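Local coordinates for DUF1076 domain-containing protein (Salmonella typhi, PDB 6IAI) that acts as a type III secretion effector with E3/E4 ubiquitin ligase activity that binds K48- and K63-linked diubiquitin, this chain being its N-terminal part, at residues 22-27 / 60-65; 33-38 / 102-107; 82-87 / 106-111. One frame throughout, in Å; residues are numbered along the deposited sequence.

How the contacts relate
The three contacts illustrate how one small alpha/beta domain changes its chemistry with depth and place. Contact 1 is strand pairing: 22-25 lies at one border of the sheet beside 59-63, joined by backbone bonds, with one buried apolar face and one more exposed face that mixes polar groups with an aromatic ring. Contacts 2 and 3 both use helix 91-113 and share Ile-106 and Arg-107. Contact 2 holds the loop before helix 41-53 through a buried asparagine and two partly exposed arginines, the hydrocarbon part of one laid over the guanidinium of the other; contact 3, the most buried, joins the helix to strand 83-85 at the other border of the sheet. Leu-63 links all three, packing on Ile-36 and Leu-108.

Contact 1: 22-27 / 60-65; sequences FLTFPN and QVQLRD
The parallel strands Phe-22 to Phe-25 and Gln-60 to Leu-63 are the two beta elements of a beta-alpha-beta unit whose connecting helix is 41-53. Their short axes approach to 4.6 Å and diverge by 15°. Leu-23 and Phe-25 share the bonds with the alternate residues of the partner, as parallel pairing requires: Leu-23 N donates to Gln-60 O at 2.8 Å, Leu-23 O accepts from Gln-62 N, and Phe-25 N reaches Gln-62 O at 3.0 Å. On one face Leu-23, Phe-25, Val-61 and Leu-63 are buried. Phe-25 swings CG away from its own carbonyl carbon (chi1 -60°), which brings CE1 to 3.9 Å from Val-61 CG1, while its CD1 meets Leu-63 CD2 at 4.0 Å; helix 41-53 covers the same ring through Leu-46 and Ile-47. The other face carries Phe-22, Thr-24, Gln-60 and Gln-62. Here the extended Gln-62 runs alongside Thr-24, whose OG1 donates to Gln-62 OE1 at 3.1 Å, tilted from the carbonyl plane. That same OE1 also lies at the edge of the Phe-22 ring, 3.6 Å from CE1, and Gln-60 CB meets Phe-22 CD2 at 3.7 Å. The more open face thus combines one hydroxyl-amide bond with contacts of the Phe-22 ring, whereas across the buried face the side chains of the two strands meet through hydrocarbon packing.

Contact 2: 33-38 / 102-107; sequences DNRIDK and QGNAIR
Gly-103 and Arg-35 meet first, and going up the helix from there shows how three successive kinds of surface receive one loop. With no side chain on Gly-103, the Arg-35 chain can pass close to the helix backbone, its NE 3.9 Å from the glycine CA. Bent at chi2, that chain brings its guanidinium back to its own segment, where NH1 donates to Asn-34 O at 2.9 Å.

Asn-104 supplies the polar centre. Its OD1 accepts the backbone N-H of Ile-36 at 2.8 Å, with the donor lying above the carbonyl plane by 36°, and the CG1 and CG2 branches of Ile-36 pack around the same amide. The other end of the amide is engaged too: ND2 donates to a water that in turn donates to Asn-34 O, and it makes a weak bond to Tyr-68 OH. Both ends of a buried amide therefore have partners, which favours this orientation of the amide.

One turn further on, Arg-107 extends from CG to NE toward the loop, sliding past Ile-36 in the opposite direction. Arg-35 CB stands 3.5 Å above one face of its guanidinium, offset toward the rim, and the two guanidinium planes are nearly perpendicular. Arg-107 NH2 makes a long, weak salt bridge to Asp-33 OD2 at 3.5 Å, a negative charge that probably eases the nearness of the two arginines. Closer to the backbone, Arg-107 CB touches Ile-36 CD1 at 4.0 Å.

The loop, which follows strand 22-25 and leads to helix 41-53, packs against helix 91-113, where Arg-35 also touches Ile-99 and Glu-100, while Ile-36 meets Val-28, Ile-30 and Leu-63 of strand 59-63.

Contact 3: 82-87 / 106-111; sequences FKVSFS and IRLERQ
Strand 83-85 and the helical segment 106-111 run nearly antiparallel, at 166° with their axes 7.5 Å apart, and Val-84 lies closest to Glu-109. Around that pair the contact shows how a helix carboxylate can serve a strand backbone. The Glu-109 chain is extended beyond CG, and CG stands anti to the backbone N (chi1 -154°), which carries the carboxylate to the strand. There OE1 accepts the Val-84 N-H at 2.9 Å in a nearly straight bond, met on the anti side. Lys-83, bent at chi2, curls round so that NZ forms a salt bridge with Glu-109 OE2 at 3.0 Å on the syn side; its second bond, to OE1, is weak. The two oxygens are thus held by a main-chain and a charged donor, and the lysine would help to keep the acid ionised. Beside the carboxylate bonds, Val-84 CG2 packs on Glu-109 CB at 3.8 Å, and its CG1 meets Leu-108 CD2 at 4.0 Å, the two side chains crossing at about a right angle. Ala-105 and Leu-112 of helix 91-113 extend this apolar surface, Tyr-68 of strand 66-71 lies against both Val-84 and Leu-108, and Phe-82 reaches Ile-52 of helix 41-53.

Contact 1: 22-27 / 60-65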
# COMPACT_ATOMS: atom_id res chain seq x y z
N PHE A 22 -3.84 2.64 8.30
CA PHE A 22 -4.37 1.83 7.21
C PHE A 22 -5.00 2.68 6.12
O PHE A 22 -6.11 3.14 6.27
CB PHE A 22 -5.38 0.82 7.77
CG PHE A 22 -5.75 -0.32 6.84
CD1 PHE A 22 -6.76 -0.17 5.90
CD2 PHE A 22 -5.16 -1.57 6.98
CE1 PHE A 22 -7.13 -1.22 5.07
CE2 PHE A 22 -5.55 -2.64 6.16
CZ PHE A 22 -6.53 -2.45 5.21
N LEU A 23 -4.29 2.89 5.01
CA LEU A 23 -4.81 3.69 3.91
C LEU A 23 -5.39 2.79 2.84
O LEU A 23 -4.79 1.80 2.49
CB LEU A 23 -3.73 4.62 3.32
CG LEU A 23 -3.04 5.58 4.28
CD1 LEU A 23 -1.87 6.26 3.58
CD2 LEU A 23 -4.03 6.62 4.90
N THR A 24 -6.57 3.11 2.34
CA THR A 24 -7.25 2.28 1.35
C THR A 24 -7.55 3.13 0.11
O THR A 24 -8.08 4.24 0.21
CB THR A 24 -8.46 1.53 1.99
OG1 THR A 24 -9.16 0.75 1.03
CG2 THR A 24 -9.41 2.46 2.71
N PHE A 25 -7.13 2.62 -1.05
CA PHE A 25 -7.30 3.31 -2.34
C PHE A 25 -8.24 2.46 -3.19
O PHE A 25 -7.91 1.33 -3.59
CB PHE A 25 -5.96 3.65 -3.00
CG PHE A 25 -5.10 4.55 -2.13
CD1 PHE A 25 -4.27 4.02 -1.15
CD2 PHE A 25 -5.16 5.92 -2.28
CE1 PHE A 25 -3.53 4.85 -0.32
CE2 PHE A 25 -4.42 6.75 -1.43
CZ PHE A 25 -3.59 6.20 -0.47
N PRO A 26 -9.49 2.98 -3.33
CA PRO A 26 -10.57 2.17 -3.94
C PRO A 26 -10.52 1.96 -5.46
O PRO A 26 -10.67 0.83 -5.94
CB PRO A 26 -11.84 2.94 -3.54
CG PRO A 26 -11.39 4.36 -3.40
CD PRO A 26 -10.01 4.27 -2.81
N ASN A 27 -10.34 3.04 -6.20
CA ASN A 27 -10.38 3.02 -7.65
C ASN A 27 -8.99 2.89 -8.27
O ASN A 27 -8.67 3.63 -9.19
CB ASN A 27 -11.14 4.27 -8.18
CG ASN A 27 -12.35 4.68 -7.35
OD1 ASN A 27 -13.35 3.95 -7.24
ND2 ASN A 27 -12.27 5.86 -6.75
N GLN A 60 -0.03 0.44 6.76
CA GLN A 60 -0.61 -0.49 5.79
C GLN A 60 -1.35 0.26 4.72
O GLN A 60 -1.98 1.29 4.98
CB GLN A 60 -1.51 -1.51 6.47
CG GLN A 60 -0.71 -2.55 7.23
CD GLN A 60 -1.61 -3.45 7.96
OE1 GLN A 60 -2.12 -4.41 7.39
NE2 GLN A 60 -1.86 -3.15 9.22
N VAL A 61 -1.23 -0.25 3.49
CA VAL A 61 -1.84 0.33 2.30
C VAL A 61 -2.62 -0.76 1.57
O VAL A 61 -2.06 -1.82 1.23
CB VAL A 61 -0.81 1.09 1.41
CG1 VAL A 61 -1.43 1.55 0.09
CG2 VAL A 61 -0.22 2.28 2.16
N GLN A 62 -3.94 -0.53 1.36
CA GLN A 62 -4.78 -1.46 0.64
C GLN A 62 -4.97 -0.93 -0.77
O GLN A 62 -5.45 0.17 -0.96
CB GLN A 62 -6.11 -1.71 1.34
CG GLN A 62 -6.92 -2.87 0.74
CD GLN A 62 -8.22 -3.12 1.46
OE1 GLN A 62 -8.85 -2.22 2.02
NE2 GLN A 62 -8.65 -4.36 1.49
N LEU A 63 -4.48 -1.71 -1.76
CA LEU A 63 -4.59 -1.44 -3.19
C LEU A 63 -5.40 -2.60 -3.74
O LEU A 63 -4.98 -3.75 -3.60
CB LEU A 63 -3.22 -1.34 -3.88
CG LEU A 63 -2.23 -0.28 -3.36
CD1 LEU A 63 -0.92 -0.39 -4.10
CD2 LEU A 63 -2.77 1.14 -3.49
N ARG A 64 -6.64 -2.32 -4.22
CA ARG A 64 -7.60 -3.34 -4.65
C ARG A 64 -7.93 -4.19 -3.42
O ARG A 64 -8.42 -3.67 -2.43
CB ARG A 64 -7.07 -4.22 -5.80
CG ARG A 64 -7.09 -3.57 -7.16
CD ARG A 64 -7.10 -4.64 -8.25
NE ARG A 64 -8.44 -5.01 -8.76
CZ ARG A 64 -9.26 -4.22 -9.46
NH1 ARG A 64 -8.95 -2.95 -9.68
NH2 ARG A 64 -10.42 -4.69 -9.89
N ASP A 65 -7.59 -5.48 -3.46
CA ASP A 65 -7.86 -6.42 -2.36
C ASP A 65 -6.59 -6.93 -1.66
O ASP A 65 -6.68 -7.82 -0.82
CB ASP A 65 -8.74 -7.58 -2.88
CG ASP A 65 -8.09 -8.44 -3.95
OD1 ASP A 65 -7.40 -7.88 -4.85
OD2 ASP A 65 -8.30 -9.67 -3.92

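Contact 2: 33-38 / 102-107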
# COMPACT_ATOMS: atom_id res chain seq x y z
N ASP A 33 -1.64 -6.60 -17.67
CA ASP A 33 -0.81 -7.68 -17.14
C ASP A 33 -1.14 -8.04 -15.65
O ASP A 33 -0.36 -8.78 -15.01
CB ASP A 33 0.69 -7.38 -17.34
CG ASP A 33 1.19 -6.08 -16.76
OD1 ASP A 33 0.41 -5.40 -16.06
OD2 ASP A 33 2.39 -5.75 -16.97
N ASN A 34 -2.30 -7.56 -15.12
CA ASN A 34 -2.80 -7.85 -13.76
C ASN A 34 -1.88 -7.21 -12.66
O ASN A 34 -1.51 -7.84 -11.66
CB ASN A 34 -3.02 -9.38 -13.56
CG ASN A 34 -3.84 -9.76 -12.36
OD1 ASN A 34 -4.83 -9.10 -12.01
ND2 ASN A 34 -3.42 -10.84 -11.69
N ARG A 35 -1.51 -5.95 -12.90
CA ARG A 35 -0.64 -5.18 -12.04
C ARG A 35 -1.25 -3.82 -11.82
O ARG A 35 -2.06 -3.37 -12.63
CB ARG A 35 0.77 -5.02 -12.65
CG ARG A 35 1.59 -6.29 -12.79
CD ARG A 35 1.98 -6.93 -11.47
NE ARG A 35 2.75 -8.16 -11.66
CZ ARG A 35 2.21 -9.37 -11.84
NH1 ARG A 35 0.89 -9.51 -11.85
NH2 ARG A 35 2.98 -10.43 -12.01
N ILE A 36 -0.84 -3.14 -10.74
CA ILE A 36 -1.32 -1.79 -10.46
C ILE A 36 -0.76 -0.81 -11.51
O ILE A 36 0.38 -0.94 -11.95
CB ILE A 36 -1.03 -1.34 -8.98
CG1 ILE A 36 0.46 -1.46 -8.60
CG2 ILE A 36 -1.94 -2.08 -7.98
CD1 ILE A 36 0.97 -0.49 -7.55
N ASP A 37 -1.56 0.14 -11.93
CA ASP A 37 -1.12 1.18 -12.84
C ASP A 37 -0.53 2.28 -11.94
O ASP A 37 -0.41 2.09 -10.73
CB ASP A 37 -2.32 1.73 -13.67
CG ASP A 37 -2.00 2.32 -15.04
OD1 ASP A 37 -0.84 2.74 -15.26
OD2 ASP A 37 -2.94 2.42 -15.87
N LYS A 38 -0.20 3.43 -12.52
CA LYS A 38 0.35 4.56 -11.80
C LYS A 38 -0.73 5.19 -10.89
O LYS A 38 -1.81 5.52 -11.38
CB LYS A 38 0.96 5.55 -12.83
CG LYS A 38 1.34 6.95 -12.33
CD LYS A 38 2.46 6.97 -11.25
CE LYS A 38 2.96 8.37 -10.96
NZ LYS A 38 1.85 9.33 -10.61
N GLN A 102 3.98 -9.45 -5.12
CA GLN A 102 5.38 -9.03 -5.24
C GLN A 102 5.61 -7.97 -6.33
O GLN A 102 6.31 -6.98 -6.09
CB GLN A 102 6.30 -10.25 -5.44
CG GLN A 102 7.81 -9.96 -5.45
CD GLN A 102 8.33 -9.46 -4.13
OE1 GLN A 102 8.41 -8.25 -3.89
NE2 GLN A 102 8.70 -10.37 -3.24
N GLY A 103 5.02 -8.19 -7.50
CA GLY A 103 5.12 -7.28 -8.63
C GLY A 103 4.51 -5.93 -8.36
O GLY A 103 5.07 -4.90 -8.77
N ASN A 104 3.37 -5.93 -7.66
CA ASN A 104 2.66 -4.71 -7.26
C ASN A 104 3.47 -3.97 -6.18
O ASN A 104 3.57 -2.75 -6.23
CB ASN A 104 1.28 -5.05 -6.75
CG ASN A 104 0.30 -5.40 -7.82
OD1 ASN A 104 0.39 -4.95 -8.96
ND2 ASN A 104 -0.70 -6.17 -7.45
N ALA A 105 4.08 -4.74 -5.24
CA ALA A 105 4.92 -4.21 -4.18
C ALA A 105 6.11 -3.45 -4.78
O ALA A 105 6.36 -2.32 -4.36
CB ALA A 105 5.37 -5.32 -3.25
N ILE A 106 6.76 -4.02 -5.85
CA ILE A 106 7.87 -3.41 -6.60
C ILE A 106 7.41 -2.10 -7.22
O ILE A 106 8.11 -1.09 -7.12
CB ILE A 106 8.43 -4.38 -7.72
CG1 ILE A 106 9.11 -5.67 -7.18
CG2 ILE A 106 9.35 -3.66 -8.68
CD1 ILE A 106 10.16 -5.53 -6.13
N ARG A 107 6.25 -2.13 -7.89
CA ARG A 107 5.67 -0.97 -8.60
C ARG A 107 5.34 0.15 -7.66
O ARG A 107 5.68 1.31 -7.94
CB ARG A 107 4.44 -1.40 -9.41
CG ARG A 107 4.81 -2.10 -10.71
CD ARG A 107 3.65 -2.90 -11.25
NE ARG A 107 4.10 -3.82 -12.29
CZ ARG A 107 4.04 -3.57 -13.59
NH1 ARG A 107 3.51 -2.43 -14.03
NH2 ARG A 107 4.49 -4.46 -14.47
O HOH W 1 -3.23 -6.78 -9.33

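Contact 3: 82-87 / 106-111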
# COMPACT_ATOMS: atom_id res chain seq x y z
N PHE A 82 11.48 5.22 0.66
CA PHE A 82 10.37 4.34 1.05
C PHE A 82 10.56 2.92 0.64
O PHE A 82 10.98 2.66 -0.49
CB PHE A 82 9.02 4.91 0.52
CG PHE A 82 8.85 6.38 0.82
CD1 PHE A 82 9.38 7.35 -0.04
CD2 PHE A 82 8.22 6.80 1.98
CE1 PHE A 82 9.30 8.72 0.28
CE2 PHE A 82 8.13 8.17 2.30
CZ PHE A 82 8.68 9.12 1.45
N LYS A 83 10.22 2.00 1.55
CA LYS A 83 10.27 0.56 1.37
C LYS A 83 8.85 -0.02 1.39
O LYS A 83 8.04 0.33 2.24
CB LYS A 83 11.12 -0.11 2.49
CG LYS A 83 11.68 -1.48 2.12
CD LYS A 83 12.85 -1.40 1.07
CE LYS A 83 13.01 -2.67 0.25
NZ LYS A 83 13.63 -2.39 -1.09
N VAL A 84 8.59 -0.96 0.46
CA VAL A 84 7.32 -1.68 0.34
C VAL A 84 7.57 -3.15 0.52
O VAL A 84 8.41 -3.72 -0.17
CB VAL A 84 6.53 -1.36 -0.97
CG1 VAL A 84 5.19 -2.09 -1.01
CG2 VAL A 84 6.31 0.15 -1.13
N SER A 85 6.84 -3.76 1.45
CA SER A 85 6.85 -5.19 1.72
C SER A 85 5.40 -5.66 1.89
O SER A 85 4.48 -4.87 1.73
CB SER A 85 7.70 -5.53 2.96
OG SER A 85 7.32 -4.82 4.13
N PHE A 86 5.20 -6.93 2.18
CA PHE A 86 3.89 -7.50 2.44
C PHE A 86 4.06 -8.72 3.30
O PHE A 86 5.12 -9.36 3.24
CB PHE A 86 3.09 -7.82 1.15
CG PHE A 86 3.65 -8.88 0.24
CD1 PHE A 86 3.31 -10.22 0.41
CD2 PHE A 86 4.49 -8.55 -0.81
CE1 PHE A 86 3.82 -11.21 -0.44
CE2 PHE A 86 5.02 -9.53 -1.66
CZ PHE A 86 4.68 -10.86 -1.47
N SER A 87 3.05 -9.05 4.11
CA SER A 87 3.11 -10.23 4.97
C SER A 87 1.71 -10.77 5.14
O SER A 87 0.75 -10.00 5.14
CB SER A 87 3.73 -9.88 6.32
OG SER A 87 2.87 -9.09 7.13
N ILE A 106 6.76 -4.02 -5.85
CA ILE A 106 7.87 -3.41 -6.60
C ILE A 106 7.41 -2.10 -7.22
O ILE A 106 8.11 -1.09 -7.12
CB ILE A 106 8.43 -4.38 -7.72
CG1 ILE A 106 9.11 -5.67 -7.18
CG2 ILE A 106 9.35 -3.66 -8.68
CD1 ILE A 106 10.16 -5.53 -6.13
N ARG A 107 6.25 -2.13 -7.89
CA ARG A 107 5.67 -0.97 -8.60
C ARG A 107 5.34 0.15 -7.66
O ARG A 107 5.68 1.31 -7.94
CB ARG A 107 4.44 -1.40 -9.41
CG ARG A 107 4.81 -2.10 -10.71
CD ARG A 107 3.65 -2.90 -11.25
NE ARG A 107 4.10 -3.82 -12.29
CZ ARG A 107 4.04 -3.57 -13.59
NH1 ARG A 107 3.51 -2.43 -14.03
NH2 ARG A 107 4.49 -4.46 -14.47
N LEU A 108 4.71 -0.18 -6.51
CA LEU A 108 4.39 0.81 -5.49
C LEU A 108 5.67 1.49 -4.97
O LEU A 108 5.73 2.72 -4.93
CB LEU A 108 3.54 0.20 -4.35
CG LEU A 108 3.07 1.18 -3.27
CD1 LEU A 108 2.28 2.35 -3.89
CD2 LEU A 108 2.35 0.46 -2.16
N GLU A 109 6.71 0.69 -4.65
CA GLU A 109 8.03 1.21 -4.21
C GLU A 109 8.65 2.15 -5.23
O GLU A 109 9.05 3.27 -4.89
CB GLU A 109 8.97 0.05 -3.89
CG GLU A 109 10.03 0.47 -2.88
CD GLU A 109 10.93 -0.66 -2.46
OE1 GLU A 109 10.51 -1.47 -1.61
OE2 GLU A 109 12.04 -0.76 -3.02
N ARG A 110 8.63 1.74 -6.50
CA ARG A 110 9.15 2.51 -7.62
C ARG A 110 8.43 3.84 -7.73
O ARG A 110 9.09 4.86 -7.88
CB ARG A 110 9.02 1.68 -8.91
CG ARG A 110 9.73 2.26 -10.13
CD ARG A 110 9.67 1.28 -11.29
NE ARG A 110 10.49 0.08 -11.06
CZ ARG A 110 10.10 -1.17 -11.31
NH1 ARG A 110 8.89 -1.42 -11.79
NH2 ARG A 110 10.93 -2.18 -11.08
N GLN A 111 7.09 3.85 -7.61
CA GLN A 111 6.30 5.10 -7.69
C GLN A 111 6.53 6.02 -6.48
O GLN A 111 6.58 7.24 -6.63
CB GLN A 111 4.82 4.79 -7.84
CG GLN A 111 4.46 4.05 -9.14
CD GLN A 111 2.97 3.77 -9.13
OE1 GLN A 111 2.15 4.66 -8.87
NE2 GLN A 111 2.59 2.52 -9.38